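PDB 2NVA: arginine decarboxylase, A207R protein from Paramecium bursaria Chlorella virus 1, which catalyses the pyridoxal 5'-phosphate-dependent decarboxylation of arginine to agmatine, captured here with agmatine joined to the cofactor. Local coordinates for residues A[116-121]-A[161-166]; A[155-160]-A[202-207]; A[85-90]-A[105-110]. One frame throughout, in Å; residues are numbered along the deposited sequence.

Interaction 1: residues A[116-121]-A[161-166]; sequences FELDKI and EYAKQL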
loop_
_atom_site.group_PDB
_atom_site.type_symbol
_atom_site.label_atom_id
_atom_site.label_comp_id
_atom_site.label_asym_id
_atom_site.label_seq_id
_atom_site.Cartn_x
_atom_site.Cartn_y
_atom_site.Cartn_z
ATOM N N PHE A 116 -21.461 -13.528 16.319
ATOM C CA PHE A 116 -21.975 -12.217 15.902
ATOM C C PHE A 116 -22.245 -12.129 14.407
ATOM O O PHE A 116 -23.157 -11.411 13.968
ATOM C CB PHE A 116 -21.043 -11.097 16.347
ATOM C CG PHE A 116 -21.094 -10.854 17.819
ATOM C CD1 PHE A 116 -22.150 -10.135 18.382
ATOM C CD2 PHE A 116 -20.118 -11.387 18.652
ATOM C CE1 PHE A 116 -22.216 -9.925 19.735
ATOM C CE2 PHE A 116 -20.170 -11.174 20.028
ATOM C CZ PHE A 116 -21.233 -10.447 20.573
ATOM N N GLU A 117 -21.455 -12.860 13.631
ATOM C CA GLU A 117 -21.703 -12.941 12.187
ATOM C C GLU A 117 -23.016 -13.691 11.895
ATOM O O GLU A 117 -23.763 -13.329 10.966
ATOM C CB GLU A 117 -20.537 -13.617 11.482
ATOM C CG GLU A 117 -20.479 -13.329 9.988
ATOM C CD GLU A 117 -20.037 -11.901 9.644
ATOM O OE1 GLU A 117 -20.065 -11.552 8.444
ATOM O OE2 GLU A 117 -19.659 -11.124 10.572
ATOM N N LEU A 118 -23.284 -14.738 12.682
ATOM C CA LEU A 118 -24.554 -15.482 12.567
ATOM C C LEU A 118 -25.752 -14.605 12.913
ATOM O O LEU A 118 -26.792 -14.683 12.259
ATOM C CB LEU A 118 -24.545 -16.747 13.439
ATOM C CG LEU A 118 -23.612 -17.874 12.987
ATOM C CD1 LEU A 118 -23.532 -18.962 14.039
ATOM C CD2 LEU A 118 -24.028 -18.474 11.630
ATOM N N ASP A 119 -25.592 -13.752 13.924
ATOM C CA ASP A 119 -26.628 -12.768 14.271
ATOM C C ASP A 119 -26.950 -11.882 13.067
ATOM O O ASP A 119 -28.119 -11.658 12.757
ATOM C CB ASP A 119 -26.182 -11.870 15.425
ATOM C CG ASP A 119 -26.116 -12.598 16.743
ATOM O OD1 ASP A 119 -26.814 -13.620 16.894
ATOM O OD2 ASP A 119 -25.351 -12.149 17.627
ATOM N N LYS A 120 -25.906 -11.388 12.398
ATOM C CA LYS A 120 -26.070 -10.533 11.220
ATOM C C LYS A 120 -26.820 -11.271 10.124
ATOM O O LYS A 120 -27.731 -10.711 9.509
ATOM C CB LYS A 120 -24.710 -10.069 10.686
ATOM C CG LYS A 120 -24.168 -8.832 11.374
ATOM C CD LYS A 120 -22.947 -8.292 10.630
ATOM C CE LYS A 120 -21.694 -9.005 11.042
ATOM N NZ LYS A 120 -20.521 -8.592 10.215
ATOM N N ILE A 121 -26.425 -12.518 9.885
ATOM C CA ILE A 121 -27.067 -13.366 8.866
ATOM C C ILE A 121 -28.548 -13.544 9.175
ATOM O O ILE A 121 -29.400 -13.345 8.308
ATOM C CB ILE A 121 -26.357 -14.743 8.749
ATOM C CG1 ILE A 121 -24.919 -14.570 8.233
ATOM C CG2 ILE A 121 -27.176 -15.753 7.885
ATOM C CD1 ILE A 121 -24.797 -14.108 6.768
ATOM N N GLU A 161 -24.168 -25.110 16.717
ATOM C CA GLU A 161 -25.398 -25.141 17.508
ATOM C C GLU A 161 -26.109 -23.807 17.461
ATOM O O GLU A 161 -27.330 -23.749 17.379
ATOM C CB GLU A 161 -25.092 -25.525 18.950
ATOM C CG GLU A 161 -24.799 -27.005 19.119
ATOM C CD GLU A 161 -24.346 -27.376 20.530
ATOM O OE1 GLU A 161 -24.550 -28.550 20.921
ATOM O OE2 GLU A 161 -23.778 -26.511 21.250
ATOM N N TYR A 162 -25.329 -22.733 17.507
ATOM C CA TYR A 162 -25.880 -21.388 17.421
ATOM C C TYR A 162 -26.527 -21.148 16.061
ATOM O O TYR A 162 -27.599 -20.534 15.978
ATOM C CB TYR A 162 -24.803 -20.344 17.714
ATOM C CG TYR A 162 -25.359 -18.976 18.054
ATOM C CD1 TYR A 162 -26.071 -18.754 19.237
ATOM C CD2 TYR A 162 -25.175 -17.905 17.189
ATOM C CE1 TYR A 162 -26.587 -17.490 19.538
ATOM C CE2 TYR A 162 -25.659 -16.645 17.482
ATOM C CZ TYR A 162 -26.347 -16.438 18.652
ATOM O OH TYR A 162 -26.842 -15.190 18.928
ATOM N N ALA A 163 -25.881 -21.622 15.003
ATOM C CA ALA A 163 -26.473 -21.529 13.679
ATOM C C ALA A 163 -27.805 -22.286 13.634
ATOM O O ALA A 163 -28.794 -21.756 13.151
ATOM C CB ALA A 163 -25.508 -22.047 12.628
ATOM N N LYS A 164 -27.826 -23.513 14.158
ATOM C CA LYS A 164 -29.054 -24.338 14.199
ATOM C C LYS A 164 -30.181 -23.602 14.929
ATOM O O LYS A 164 -31.323 -23.546 14.457
ATOM C CB LYS A 164 -28.765 -25.692 14.884
ATOM C CG LYS A 164 -29.890 -26.737 14.760
ATOM C CD LYS A 164 -29.893 -27.400 13.372
ATOM C CE LYS A 164 -31.163 -28.217 13.162
ATOM N NZ LYS A 164 -31.216 -28.759 11.772
ATOM N N GLN A 165 -29.834 -23.021 16.081
ATOM C CA GLN A 165 -30.793 -22.288 16.902
ATOM C C GLN A 165 -31.421 -21.111 16.147
ATOM O O GLN A 165 -32.602 -20.809 16.344
ATOM C CB GLN A 165 -30.123 -21.789 18.180
ATOM C CG GLN A 165 -30.947 -20.751 18.901
ATOM C CD GLN A 165 -30.368 -20.319 20.219
ATOM O OE1 GLN A 165 -31.021 -19.568 20.958
ATOM N NE2 GLN A 165 -29.157 -20.785 20.549
ATOM N N LEU A 166 -30.627 -20.452 15.300
ATOM C CA LEU A 166 -31.101 -19.316 14.499
ATOM C C LEU A 166 -31.680 -19.715 13.135
ATOM O O LEU A 166 -31.943 -18.845 12.301
ATOM C CB LEU A 166 -29.988 -18.273 14.321
ATOM C CG LEU A 166 -29.475 -17.528 15.559
ATOM C CD1 LEU A 166 -28.349 -16.575 15.158
ATOM C CD2 LEU A 166 -30.594 -16.779 16.272
#
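Leu118 is the apolar centre, reaching across to Tyr162, Ala163 and Leu166. Its CD1 methyl does most of the work. CD1 lies 3.7 Å from CD2 of Tyr162, at the edge of the ring and in its plane, so the phenol is met on its rim. Along their lengths the two side chains slide past each other in opposite directions. The other methyl joins in at Ala163, whose CB sits 3.9 Å from Leu118 CD1 and 4.0 Å from Leu118 CD2. Leu166 adds a third apolar contact. Its CD1 comes within 4.2 Å of Leu118 CB and also rests against the carbonyl O of that residue.

The two helices belong to the outer layer of the TIM barrel, as successive helices of the beta/alpha series. Over these segments their axes come within 10.1 Å, with a signed crossing angle of -18°. Leu118 also touches Phe112 on strand 109-112, while Ala163 touches Ile168 in a loop.

Toward the outer edge the contact turns polar. Tyr162 CG is anti to the backbone N (chi1 -163°), and the OH lies at the far end of the ring, by Asp119. This OH donates to Asp119 OD1 at 2.6 Å, on the syn lone pair of the carboxylate. The two side chains cross at about a right angle, with carboxylate and ring planes 70° apart. Asp119 OD1 is also 3.8 Å from CD1 of Leu166, so the acceptor has a methyl beside it. On the same helix Lys120 NZ bonds to the carbonyl of Ile269 of the second subunit and salt-bridges to Glu117.

Interaction 2: residues A[155-160]-A[202-207]; sequences EIRHLL and ISVGHK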
loop_
_atom_site.group_PDB
_atom_site.type_symbol
_atom_site.label_atom_id
_atom_site.label_comp_id
_atom_site.label_asym_id
_atom_site.label_seq_id
_atom_site.Cartn_x
_atom_site.Cartn_y
_atom_site.Cartn_z
ATOM N N GLU A 155 -14.517 -24.157 19.599
ATOM C CA GLU A 155 -15.781 -23.454 19.421
ATOM C C GLU A 155 -16.609 -23.967 18.243
ATOM O O GLU A 155 -17.686 -23.433 17.980
ATOM C CB GLU A 155 -15.561 -21.954 19.305
ATOM C CG GLU A 155 -14.499 -21.610 18.332
ATOM C CD GLU A 155 -14.212 -20.118 18.210
ATOM O OE1 GLU A 155 -14.904 -19.283 18.855
ATOM O OE2 GLU A 155 -13.290 -19.787 17.444
ATOM N N ILE A 156 -16.102 -24.979 17.541
ATOM C CA ILE A 156 -16.800 -25.533 16.375
ATOM C C ILE A 156 -18.234 -25.955 16.721
ATOM O O ILE A 156 -19.190 -25.497 16.079
ATOM C CB ILE A 156 -16.019 -26.738 15.712
ATOM C CG1 ILE A 156 -14.639 -26.310 15.147
ATOM C CG2 ILE A 156 -16.845 -27.392 14.593
ATOM C CD1 ILE A 156 -14.707 -24.944 14.475
ATOM N N ARG A 157 -18.388 -26.818 17.733
ATOM C CA ARG A 157 -19.727 -27.302 18.089
ATOM C C ARG A 157 -20.671 -26.168 18.503
ATOM O O ARG A 157 -21.823 -26.120 18.064
ATOM C CB ARG A 157 -19.697 -28.417 19.146
ATOM C CG ARG A 157 -21.044 -29.125 19.167
ATOM C CD ARG A 157 -21.180 -30.267 20.147
ATOM N NE ARG A 157 -22.561 -30.747 20.090
ATOM C CZ ARG A 157 -23.015 -31.688 19.263
ATOM N NH1 ARG A 157 -22.199 -32.299 18.413
ATOM N NH2 ARG A 157 -24.296 -32.036 19.308
ATOM N N HIS A 158 -20.172 -25.259 19.336
ATOM C CA HIS A 158 -20.949 -24.108 19.784
ATOM C C HIS A 158 -21.482 -23.282 18.611
ATOM O O HIS A 158 -22.664 -22.934 18.584
ATOM C CB HIS A 158 -20.111 -23.205 20.709
ATOM C CG HIS A 158 -20.727 -21.855 20.940
ATOM N ND1 HIS A 158 -21.800 -21.661 21.785
ATOM C CD2 HIS A 158 -20.439 -20.641 20.409
ATOM C CE1 HIS A 158 -22.140 -20.384 21.770
ATOM N NE2 HIS A 158 -21.332 -19.745 20.944
ATOM N N LEU A 159 -20.610 -22.970 17.658
ATOM C CA LEU A 159 -20.990 -22.152 16.501
ATOM C C LEU A 159 -22.038 -22.844 15.630
ATOM O O LEU A 159 -22.962 -22.211 15.136
ATOM C CB LEU A 159 -19.761 -21.806 15.666
ATOM C CG LEU A 159 -18.821 -20.759 16.270
ATOM C CD1 LEU A 159 -17.606 -20.617 15.380
ATOM C CD2 LEU A 159 -19.505 -19.400 16.451
ATOM N N LEU A 160 -21.890 -24.152 15.476
ATOM C CA LEU A 160 -22.834 -24.948 14.699
ATOM C C LEU A 160 -24.188 -25.021 15.390
ATOM O O LEU A 160 -25.223 -24.993 14.727
ATOM C CB LEU A 160 -22.275 -26.350 14.428
ATOM C CG LEU A 160 -21.034 -26.388 13.511
ATOM C CD1 LEU A 160 -20.345 -27.731 13.598
ATOM C CD2 LEU A 160 -21.399 -26.073 12.062
ATOM N N ILE A 202 -23.174 -32.550 11.244
ATOM C CA ILE A 202 -24.186 -33.601 11.098
ATOM C C ILE A 202 -24.793 -33.937 12.476
ATOM O O ILE A 202 -26.019 -34.088 12.608
ATOM C CB ILE A 202 -23.603 -34.854 10.392
ATOM C CG1 ILE A 202 -23.309 -34.533 8.923
ATOM C CG2 ILE A 202 -24.570 -36.056 10.484
ATOM C CD1 ILE A 202 -22.371 -35.509 8.241
ATOM N N SER A 203 -23.931 -34.028 13.491
ATOM C CA SER A 203 -24.339 -34.334 14.857
ATOM C C SER A 203 -25.331 -33.303 15.414
ATOM O O SER A 203 -26.287 -33.654 16.102
ATOM C CB SER A 203 -23.114 -34.458 15.775
ATOM O OG SER A 203 -23.522 -34.802 17.097
ATOM N N VAL A 204 -25.089 -32.036 15.093
ATOM C CA VAL A 204 -25.935 -30.916 15.503
ATOM C C VAL A 204 -27.285 -30.924 14.764
ATOM O O VAL A 204 -28.294 -30.453 15.304
ATOM C CB VAL A 204 -25.152 -29.569 15.335
ATOM C CG1 VAL A 204 -26.059 -28.351 15.400
ATOM C CG2 VAL A 204 -24.057 -29.473 16.385
ATOM N N GLY A 205 -27.312 -31.489 13.556
ATOM C CA GLY A 205 -28.550 -31.567 12.769
ATOM C C GLY A 205 -28.498 -30.868 11.415
ATOM O O GLY A 205 -29.507 -30.774 10.721
ATOM N N HIS A 206 -27.325 -30.363 11.045
ATOM C CA HIS A 206 -27.108 -29.797 9.718
ATOM C C HIS A 206 -26.914 -30.924 8.727
ATOM O O HIS A 206 -26.625 -32.055 9.120
ATOM C CB HIS A 206 -25.881 -28.864 9.716
ATOM C CG HIS A 206 -26.038 -27.682 10.618
ATOM N ND1 HIS A 206 -26.882 -26.635 10.323
ATOM C CD2 HIS A 206 -25.486 -27.394 11.820
ATOM C CE1 HIS A 206 -26.834 -25.743 11.297
ATOM N NE2 HIS A 206 -25.999 -26.183 12.221
ATOM N N LYS A 207 -27.068 -30.598 7.447
ATOM C CA LYS A 207 -26.887 -31.546 6.346
ATOM C C LYS A 207 -25.842 -30.980 5.384
ATOM O O LYS A 207 -26.169 -30.609 4.255
ATOM C CB LYS A 207 -28.226 -31.824 5.648
ATOM C CG LYS A 207 -29.225 -32.515 6.589
ATOM C CD LYS A 207 -30.552 -32.893 5.918
ATOM C CE LYS A 207 -31.543 -31.726 5.913
ATOM N NZ LYS A 207 -32.991 -32.243 5.758
#
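Val204 packs one methyl against Arg157 and the other against the backbone of Leu160. These residues join two consecutive outer helices of the TIM barrel, 156-165 and 184-204, at the point where a Schellman motif ends the second helix. Val204 CG2 sits over the centre of one face of the Arg157 guanidinium, 3.8 Å from CZ. The same methyl lies 4.1 Å from Leu160 CB. Val204 CG1 instead rests 3.5 Å from Leu160 O.

The same carbonyl oxygen accepts a hydrogen bond from His206. NE2 donates to Leu160 O at 2.9 Å, and the bond is nearly straight, with an N-H...O angle of 173°. The oxygen lies in the plane of the imidazole, at its edge. The bond fixes NE2 as a protonated nitrogen.

At the outer side Arg157 NH1 donates to Ser203 OG at 3.1 Å, close to the guanidinium plane. The Arg157 chain, extended from CG to NE, carries the guanidinium to Ser203. Its strongest polar partner is Glu200, in a salt bridge with NH1; NE forms another with Glu161. Just before His206 the chain turns at Gly205, whose phi is positive. Gly205 N bonds weakly to Ile202 O at 3.1 Å, and His206 N reaches back to Ala201 O.

Interaction 3: residues A[85-90]-A[105-110]; sequences SRIIFA and QGVDIA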
loop_
_atom_site.group_PDB
_atom_site.type_symbol
_atom_site.label_atom_id
_atom_site.label_comp_id
_atom_site.label_asym_id
_atom_site.label_seq_id
_atom_site.Cartn_x
_atom_site.Cartn_y
_atom_site.Cartn_z
ATOM N N SER A 85 -25.283 -16.708 -8.587
ATOM C CA SER A 85 -25.302 -18.103 -8.074
ATOM C C SER A 85 -23.903 -18.749 -8.078
ATOM O O SER A 85 -23.672 -19.740 -7.368
ATOM C CB SER A 85 -26.287 -18.973 -8.864
ATOM O OG SER A 85 -25.901 -19.097 -10.223
ATOM N N ARG A 86 -23.002 -18.198 -8.904
ATOM C CA ARG A 86 -21.620 -18.704 -9.042
ATOM C C ARG A 86 -20.611 -18.084 -8.051
ATOM O O ARG A 86 -19.427 -18.393 -8.109
ATOM C CB ARG A 86 -21.124 -18.532 -10.486
ATOM C CG ARG A 86 -21.784 -19.480 -11.463
ATOM C CD ARG A 86 -21.584 -19.002 -12.896
ATOM N NE ARG A 86 -20.193 -19.157 -13.342
ATOM C CZ ARG A 86 -19.768 -18.862 -14.571
ATOM N NH1 ARG A 86 -18.496 -19.034 -14.902
ATOM N NH2 ARG A 86 -20.616 -18.379 -15.467
ATOM N N ILE A 87 -21.094 -17.219 -7.154
ATOM C CA ILE A 87 -20.244 -16.477 -6.206
ATOM C C ILE A 87 -20.370 -17.054 -4.794
ATOM O O ILE A 87 -21.490 -17.324 -4.338
ATOM C CB ILE A 87 -20.625 -14.963 -6.193
ATOM C CG1 ILE A 87 -20.473 -14.376 -7.606
ATOM C CG2 ILE A 87 -19.776 -14.162 -5.164
ATOM C CD1 ILE A 87 -21.059 -12.980 -7.765
ATOM N N ILE A 88 -19.230 -17.267 -4.128
ATOM C CA ILE A 88 -19.199 -17.504 -2.681
ATOM C C ILE A 88 -18.691 -16.197 -2.078
ATOM O O ILE A 88 -17.636 -15.691 -2.490
ATOM C CB ILE A 88 -18.248 -18.658 -2.257
ATOM C CG1 ILE A 88 -18.795 -20.068 -2.569
ATOM C CG2 ILE A 88 -17.995 -18.637 -0.742
ATOM C CD1 ILE A 88 -19.879 -20.117 -3.578
ATOM N N PHE A 89 -19.452 -15.644 -1.127
ATOM C CA PHE A 89 -19.012 -14.470 -0.388
ATOM C C PHE A 89 -18.068 -14.989 0.697
ATOM O O PHE A 89 -18.479 -15.185 1.854
ATOM C CB PHE A 89 -20.229 -13.764 0.217
ATOM C CG PHE A 89 -20.015 -12.301 0.549
ATOM C CD1 PHE A 89 -18.734 -11.767 0.749
ATOM C CD2 PHE A 89 -21.124 -11.473 0.731
ATOM C CE1 PHE A 89 -18.572 -10.421 1.098
ATOM C CE2 PHE A 89 -20.981 -10.136 1.070
ATOM C CZ PHE A 89 -19.711 -9.596 1.258
ATOM N N ALA A 90 -16.811 -15.232 0.315
ATOM C CA ALA A 90 -15.891 -15.992 1.178
ATOM C C ALA A 90 -15.076 -15.085 2.109
ATOM O O ALA A 90 -13.844 -15.141 2.130
ATOM C CB ALA A 90 -14.968 -16.882 0.328
ATOM N N GLN A 105 -28.975 -9.382 -4.649
ATOM C CA GLN A 105 -28.450 -9.793 -5.952
ATOM C C GLN A 105 -28.521 -11.295 -6.181
ATOM O O GLN A 105 -28.563 -11.744 -7.323
ATOM C CB GLN A 105 -27.012 -9.299 -6.129
ATOM C CG GLN A 105 -26.878 -7.779 -6.077
ATOM C CD GLN A 105 -27.534 -7.109 -7.263
ATOM O OE1 GLN A 105 -27.252 -7.446 -8.419
ATOM N NE2 GLN A 105 -28.437 -6.176 -6.993
ATOM N N GLY A 106 -28.521 -12.081 -5.109
ATOM C CA GLY A 106 -28.524 -13.537 -5.273
ATOM C C GLY A 106 -27.231 -14.223 -4.870
ATOM O O GLY A 106 -27.019 -15.397 -5.183
ATOM N N VAL A 107 -26.358 -13.504 -4.175
ATOM C CA VAL A 107 -25.182 -14.129 -3.571
ATOM C C VAL A 107 -25.598 -14.681 -2.220
ATOM O O VAL A 107 -25.765 -13.920 -1.264
ATOM C CB VAL A 107 -23.984 -13.128 -3.437
ATOM C CG1 VAL A 107 -22.777 -13.808 -2.770
ATOM C CG2 VAL A 107 -23.621 -12.595 -4.803
ATOM N N ASP A 108 -25.777 -15.999 -2.150
ATOM C CA ASP A 108 -26.406 -16.617 -0.987
ATOM C C ASP A 108 -25.629 -17.827 -0.470
ATOM O O ASP A 108 -26.206 -18.775 0.070
ATOM C CB ASP A 108 -27.869 -16.991 -1.299
ATOM C CG ASP A 108 -27.996 -17.923 -2.487
ATOM O OD1 ASP A 108 -26.940 -18.360 -3.013
ATOM O OD2 ASP A 108 -29.154 -18.211 -2.909
ATOM N N ILE A 109 -24.314 -17.788 -0.667
ATOM C CA ILE A 109 -23.396 -18.716 -0.022
ATOM C C ILE A 109 -22.293 -17.848 0.571
ATOM O O ILE A 109 -21.717 -17.033 -0.151
ATOM C CB ILE A 109 -22.767 -19.713 -1.003
ATOM C CG1 ILE A 109 -23.851 -20.466 -1.778
ATOM C CG2 ILE A 109 -21.865 -20.682 -0.236
ATOM C CD1 ILE A 109 -23.307 -21.383 -2.862
ATOM N N ALA A 110 -22.030 -18.002 1.868
ATOM C CA ALA A 110 -21.012 -17.185 2.557
ATOM C C ALA A 110 -20.368 -17.940 3.704
ATOM O O ALA A 110 -20.876 -18.977 4.133
ATOM C CB ALA A 110 -21.617 -15.863 3.069
HETATM O O HOH W 1 -25.126 -19.652 -5.107
HETATM O O HOH W 2 -24.028 -17.295 -4.284
#
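Phe89 and Ala110 form a single beta bridge, with CA atoms 4.5 Å apart, where strands 87-89 and 109-112 close the TIM barrel. Its direct hydrogen bond runs from Phe89 N to Ile109 O, at 2.8 Å. Ile109 O also receives a CA-H...O contact from Ile88 CA, and Phe89 O one from Ala110 CA.

Side chains pack on both faces of the bridge. On the helix side, Val107 CG1 meets Ile87 CG2 and Phe89 CB, both at 3.9 Å. Val107 and Phe89 also touch helices 71-80 and 96-105. On the other face Ile88 and Ile109 cross obliquely and touch methyl to methyl, CD1 to CD1 at 3.7 Å. A nearly eclipsed chi2 of 19° places the Ile88 CD1. The Ile88 side chain is about 8 Å from the bound cofactor-agmatine adduct, and Ala90 lies in the ligand pocket.

Before the bridge the chains are linked through water. One water lies 2.7 Å from Ser85 O and 3.1 Å from Asp108 OD1. A second accepts from Asp108 N at 3.0 Å and stands close to Ile87 O. The touching parts run 39° apart. With one direct backbone hydrogen bond between the segments, the join is carried mainly by aliphatic packing, while water mediates between backbone groups and the Asp108 carboxylate.

How the interactions relate
All three contacts lie in the TIM barrel domain, on the same side of the chain's centre. Interaction 3 comes first along the chain. It joins strands 87-89 and 109-112, the first and last in the sheet order, and so closes the barrel. Helix 115-124 of interaction 1 follows directly after strand 109-112. Interactions 1 and 2 share helix 156-165, their segments alternate in sequence, and their centres are 11 Å apart. They touch by packing and by a probable hydrogen bond from Lys164 NZ to Gly205 O, 2.8 Å. Interaction 3 is centred 18 Å from interaction 1 and 22 Å from interaction 2, and touches neither. One contact closes the barrel wall near the cofactor; the others join three successive outer helices.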